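PDB 6Z3U: protein kinase domain-containing protein, which probably transfers phosphate from ATP to serine and threonine residues of proteins, including the RNA polymerase II C-terminal repeats, as the kinase of the CAK complex. Local coordinates for residues B[294-297]-B[303-306]; B[344-349]-B[355-360]. One frame throughout, in Å; residues are numbered along the deposited sequence.

Contact 1 of 2, residues B[294-297]-B[303-306]; sequences PFLP and EQIT
The polar part of this contact is one side-chain-to-backbone hydrogen bond, given by the amide of Q304 to the carbonyl of L296. Q304 NE2 lies 3.2 Å from L296 O, and the N-H...O angle of 144° marks a bent bond. On the donor side the carbonyl oxygen lies almost in the plane of the Q304 amide; on the acceptor side NE2 is tilted 25° from the carbonyl plane. The chain gets there with CG of Q304 anti to the backbone N (chi1 -164°) and a bend at chi2, which bring the amide back toward the loop although CB does not point at it. Q304 OE1, equally near L296 O, makes no bond with it; this second acceptor receives G298 N, so the one amide holds backbone groups of the loop through both its nitrogen and its oxygen.

Beyond that bond there is little van der Waals contact: L296 CB lies 3.7 Å from Q304 NE2, and 124 Å² is buried in all. The L296 side chain also touches L307, I308 and H311, farther along helix 301-311, and M284 of helix 276-291. A hydrogen bond from E303 N to T300 OG1 belongs to the start of the same helix. Together these bonds fasten the loop between helices 276-291 and 301-311 to the following helix, within the helical C-lobe of the protein kinase fold.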
loop_
_atom_site.group_PDB
_atom_site.type_symbol
_atom_site.label_atom_id
_atom_site.label_comp_id
_atom_site.label_asym_id
_atom_site.label_seq_id
_atom_site.Cartn_x
_atom_site.Cartn_y
_atom_site.Cartn_z
ATOM N N PRO B 294 29.467 -7.537 -8.404
ATOM C CA PRO B 294 28.875 -7.476 -7.062
ATOM C C PRO B 294 29.948 -7.311 -5.996
ATOM O O PRO B 294 30.995 -7.961 -6.032
ATOM C CB PRO B 294 28.143 -8.817 -6.929
ATOM C CG PRO B 294 27.963 -9.309 -8.332
ATOM C CD PRO B 294 29.141 -8.795 -9.099
ATOM N N PHE B 295 29.688 -6.408 -5.048
ATOM C CA PHE B 295 30.666 -6.136 -4.000
ATOM C C PHE B 295 30.846 -7.353 -3.099
ATOM O O PHE B 295 31.960 -7.863 -2.935
ATOM C CB PHE B 295 30.230 -4.918 -3.184
ATOM C CG PHE B 295 31.236 -4.478 -2.151
ATOM C CD1 PHE B 295 32.575 -4.812 -2.268
ATOM C CD2 PHE B 295 30.833 -3.734 -1.054
ATOM C CE1 PHE B 295 33.491 -4.407 -1.318
ATOM C CE2 PHE B 295 31.747 -3.329 -0.100
ATOM C CZ PHE B 295 33.076 -3.667 -0.232
ATOM N N LEU B 296 29.748 -7.834 -2.503
ATOM C CA LEU B 296 29.751 -8.969 -1.586
ATOM C C LEU B 296 28.774 -10.018 -2.119
ATOM O O LEU B 296 27.609 -10.052 -1.708
ATOM C CB LEU B 296 29.352 -8.545 -0.173
ATOM C CG LEU B 296 30.065 -7.318 0.388
ATOM C CD1 LEU B 296 29.445 -6.906 1.715
ATOM C CD2 LEU B 296 31.547 -7.590 0.546
ATOM N N PRO B 297 29.220 -10.881 -3.032
ATOM C CA PRO B 297 28.321 -11.921 -3.574
ATOM C C PRO B 297 28.420 -13.229 -2.793
ATOM O O PRO B 297 28.983 -14.238 -3.245
ATOM C CB PRO B 297 28.810 -12.052 -5.020
ATOM C CG PRO B 297 30.248 -11.556 -5.011
ATOM C CD PRO B 297 30.542 -10.939 -3.667
ATOM N N GLU B 303 28.116 -16.833 4.528
ATOM C CA GLU B 303 29.072 -16.197 3.629
ATOM C C GLU B 303 28.813 -14.699 3.536
ATOM O O GLU B 303 29.754 -13.899 3.549
ATOM C CB GLU B 303 29.007 -16.834 2.240
ATOM C CG GLU B 303 29.556 -18.254 2.169
ATOM C CD GLU B 303 29.681 -18.766 0.743
ATOM O OE1 GLU B 303 30.112 -17.990 -0.138
ATOM O OE2 GLU B 303 29.346 -19.946 0.503
ATOM N N GLN B 304 27.543 -14.300 3.451
ATOM C CA GLN B 304 27.231 -12.875 3.403
ATOM C C GLN B 304 27.671 -12.181 4.685
ATOM O O GLN B 304 28.243 -11.084 4.642
ATOM C CB GLN B 304 25.736 -12.669 3.169
ATOM C CG GLN B 304 25.377 -11.265 2.722
ATOM C CD GLN B 304 25.953 -10.919 1.365
ATOM O OE1 GLN B 304 26.293 -11.802 0.577
ATOM N NE2 GLN B 304 26.072 -9.625 1.088
ATOM N N ILE B 305 27.438 -12.817 5.834
ATOM C CA ILE B 305 27.885 -12.245 7.101
ATOM C C ILE B 305 29.405 -12.149 7.124
ATOM O O ILE B 305 29.976 -11.114 7.489
ATOM C CB ILE B 305 27.355 -13.077 8.283
ATOM C CG1 ILE B 305 25.836 -12.923 8.403
ATOM C CG2 ILE B 305 28.050 -12.661 9.575
ATOM C CD1 ILE B 305 25.201 -13.871 9.386
ATOM N N THR B 306 30.084 -13.230 6.733
ATOM C CA THR B 306 31.543 -13.217 6.718
ATOM C C THR B 306 32.068 -12.163 5.752
ATOM O O THR B 306 33.046 -11.468 6.050
ATOM C CB THR B 306 32.075 -14.599 6.341
ATOM O OG1 THR B 306 31.590 -15.573 7.273
ATOM C CG2 THR B 306 33.592 -14.612 6.352
#

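Contact 2 of 2, residues B[344-349]-B[355-360]; sequences AYMARF and EGVDLL
V357 projects from helix 355-360 against three residues of helix 344-349, a helix-helix contact in the C-lobe of the kinase fold. The axes of the two short segments approach to 9.6 Å with 112° between their directions; 279 Å² is buried between them. The two methyls of V357 divide the work: CG1, anti to the backbone N (chi1 168°), touches Y345 CB at 3.4 Å, while CG2 faces the sulfur of M346 and the backbone carbonyl of F349. In the methionine, a bend at chi2 brings M346 SD to 3.9 Å from V357 CG2; the second bend, at chi3, turns only the terminal CE.

One turn on, L360 meets the aromatic side chains. Its CD1 lies over one face of the F349 ring, 3.9 Å from the centroid and 19° off the normal, which meets the geometry of a CH-pi contact. The opposite face of that ring carries R348 CB, displaced toward the rim, so F349 sits between a methyl of the other helix and a methylene of its own. The same L360 CD1 also meets the Y345 ring obliquely.

Farther out, F349 packs on A287, I290 and I291 of helix 276-291, and its ring meets that of F295 edge-to-face. The Y345 ring meets that of W361 with the planes steeply inclined. Turned from the contact, D358 forms salt bridges with K342, at the start of the partner helix 342-349, and with R362 of its own helix, and is hydrogen-bonded to H380 farther along the chain. Within helix 344-349, the 2.9 Å backbone bond from F349 N to Y345 O joins the two aromatic residues, about one helical turn apart.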
loop_
_atom_site.group_PDB
_atom_site.type_symbol
_atom_site.label_atom_id
_atom_site.label_comp_id
_atom_site.label_asym_id
_atom_site.label_seq_id
_atom_site.Cartn_x
_atom_site.Cartn_y
_atom_site.Cartn_z
ATOM N N ALA B 344 40.021 3.757 3.541
ATOM C CA ALA B 344 40.212 2.384 3.093
ATOM C C ALA B 344 39.423 2.091 1.827
ATOM O O ALA B 344 39.832 1.247 1.023
ATOM C CB ALA B 344 39.808 1.414 4.201
ATOM N N TYR B 345 38.302 2.782 1.621
ATOM C CA TYR B 345 37.498 2.563 0.427
ATOM C C TYR B 345 38.064 3.263 -0.798
ATOM O O TYR B 345 37.705 2.901 -1.923
ATOM C CB TYR B 345 36.064 3.045 0.657
ATOM C CG TYR B 345 35.274 2.200 1.630
ATOM C CD1 TYR B 345 35.500 2.286 2.996
ATOM C CD2 TYR B 345 34.296 1.324 1.181
ATOM C CE1 TYR B 345 34.778 1.516 3.888
ATOM C CE2 TYR B 345 33.569 0.552 2.066
ATOM C CZ TYR B 345 33.813 0.654 3.417
ATOM O OH TYR B 345 33.095 -0.114 4.301
ATOM N N MET B 346 38.944 4.247 -0.604
ATOM C CA MET B 346 39.426 5.045 -1.728
ATOM C C MET B 346 40.167 4.184 -2.741
ATOM O O MET B 346 40.076 4.420 -3.952
ATOM C CB MET B 346 40.333 6.164 -1.215
ATOM C CG MET B 346 40.299 7.430 -2.052
ATOM S SD MET B 346 38.727 8.304 -1.949
ATOM C CE MET B 346 38.698 8.778 -0.219
ATOM N N ALA B 347 40.906 3.178 -2.267
ATOM C CA ALA B 347 41.759 2.398 -3.156
ATOM C C ALA B 347 40.945 1.653 -4.208
ATOM O O ALA B 347 41.322 1.618 -5.385
ATOM C CB ALA B 347 42.598 1.415 -2.341
ATOM N N ARG B 348 39.837 1.036 -3.801
ATOM C CA ARG B 348 39.037 0.230 -4.714
ATOM C C ARG B 348 37.931 1.035 -5.385
ATOM O O ARG B 348 37.648 0.828 -6.570
ATOM C CB ARG B 348 38.430 -0.956 -3.957
ATOM C CG ARG B 348 37.857 -2.050 -4.844
ATOM C CD ARG B 348 37.310 -3.201 -4.009
ATOM N NE ARG B 348 36.829 -4.305 -4.834
ATOM C CZ ARG B 348 36.269 -5.411 -4.354
ATOM N NH1 ARG B 348 35.860 -6.363 -5.182
ATOM N NH2 ARG B 348 36.120 -5.568 -3.045
ATOM N N PHE B 349 37.309 1.966 -4.660
ATOM C CA PHE B 349 36.169 2.715 -5.168
ATOM C C PHE B 349 36.522 4.165 -5.484
ATOM O O PHE B 349 35.625 4.998 -5.646
ATOM C CB PHE B 349 35.017 2.659 -4.163
ATOM C CG PHE B 349 34.578 1.260 -3.814
ATOM C CD1 PHE B 349 33.801 0.522 -4.693
ATOM C CD2 PHE B 349 34.941 0.684 -2.607
ATOM C CE1 PHE B 349 33.397 -0.761 -4.373
ATOM C CE2 PHE B 349 34.542 -0.599 -2.286
ATOM C CZ PHE B 349 33.770 -1.321 -3.168
ATOM N N GLU B 355 34.565 12.615 -2.426
ATOM C CA GLU B 355 33.180 12.881 -2.054
ATOM C C GLU B 355 32.273 11.716 -2.418
ATOM O O GLU B 355 31.299 11.439 -1.709
ATOM C CB GLU B 355 32.695 14.168 -2.719
ATOM C CG GLU B 355 33.314 15.435 -2.136
ATOM C CD GLU B 355 32.832 15.741 -0.730
ATOM O OE1 GLU B 355 33.474 16.573 -0.052
ATOM O OE2 GLU B 355 31.824 15.141 -0.298
ATOM N N GLY B 356 32.564 11.027 -3.522
ATOM C CA GLY B 356 31.774 9.859 -3.870
ATOM C C GLY B 356 31.971 8.725 -2.885
ATOM O O GLY B 356 31.004 8.104 -2.437
ATOM N N VAL B 357 33.223 8.456 -2.511
ATOM C CA VAL B 357 33.485 7.406 -1.534
ATOM C C VAL B 357 32.965 7.815 -0.163
ATOM O O VAL B 357 32.634 6.957 0.665
ATOM C CB VAL B 357 34.987 7.075 -1.504
ATOM C CG1 VAL B 357 35.321 6.197 -0.306
ATOM C CG2 VAL B 357 35.395 6.395 -2.803
ATOM N N ASP B 358 32.868 9.118 0.101
ATOM C CA ASP B 358 32.233 9.571 1.334
ATOM C C ASP B 358 30.783 9.110 1.382
ATOM O O ASP B 358 30.321 8.572 2.392
ATOM C CB ASP B 358 32.325 11.094 1.437
ATOM C CG ASP B 358 31.763 11.631 2.738
ATOM O OD1 ASP B 358 32.380 11.393 3.795
ATOM O OD2 ASP B 358 30.709 12.300 2.708
ATOM N N LEU B 359 30.052 9.305 0.283
ATOM C CA LEU B 359 28.665 8.858 0.220
ATOM C C LEU B 359 28.571 7.341 0.335
ATOM O O LEU B 359 27.750 6.813 1.092
ATOM C CB LEU B 359 28.026 9.340 -1.083
ATOM C CG LEU B 359 26.552 9.004 -1.300
ATOM C CD1 LEU B 359 25.715 9.627 -0.209
ATOM C CD2 LEU B 359 26.087 9.471 -2.671
ATOM N N LEU B 360 29.401 6.620 -0.424
ATOM C CA LEU B 360 29.383 5.161 -0.369
ATOM C C LEU B 360 29.569 4.668 1.059
ATOM O O LEU B 360 28.840 3.787 1.529
ATOM C CB LEU B 360 30.478 4.593 -1.272
ATOM C CG LEU B 360 30.288 3.211 -1.911
ATOM C CD1 LEU B 360 31.635 2.489 -1.989
ATOM C CD2 LEU B 360 29.270 2.347 -1.193
#

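How the contacts relate
Along the chain, contact 1 comes first: it closes the short turn from 294-297 to 303-306, where the loop after helix 276-291 leads into helix 301-311. Contact 2 opens only later, closing the equally short connection between helices 342-349 and 353-363. The two loops therefore lie in series, neither enclosing nor crossing the other. Their centres are 18 Å apart, yet the segments touch through F295, the neighbour of L296: F295 CE1 lies 3.6 Å from F349 CZ and 3.4 Å from R348 NH2. Helix 276-291 backs both contacts, touching L296 through M284 and F349 through A287, and so joins the earlier loop to the later helix pair in the C-lobe.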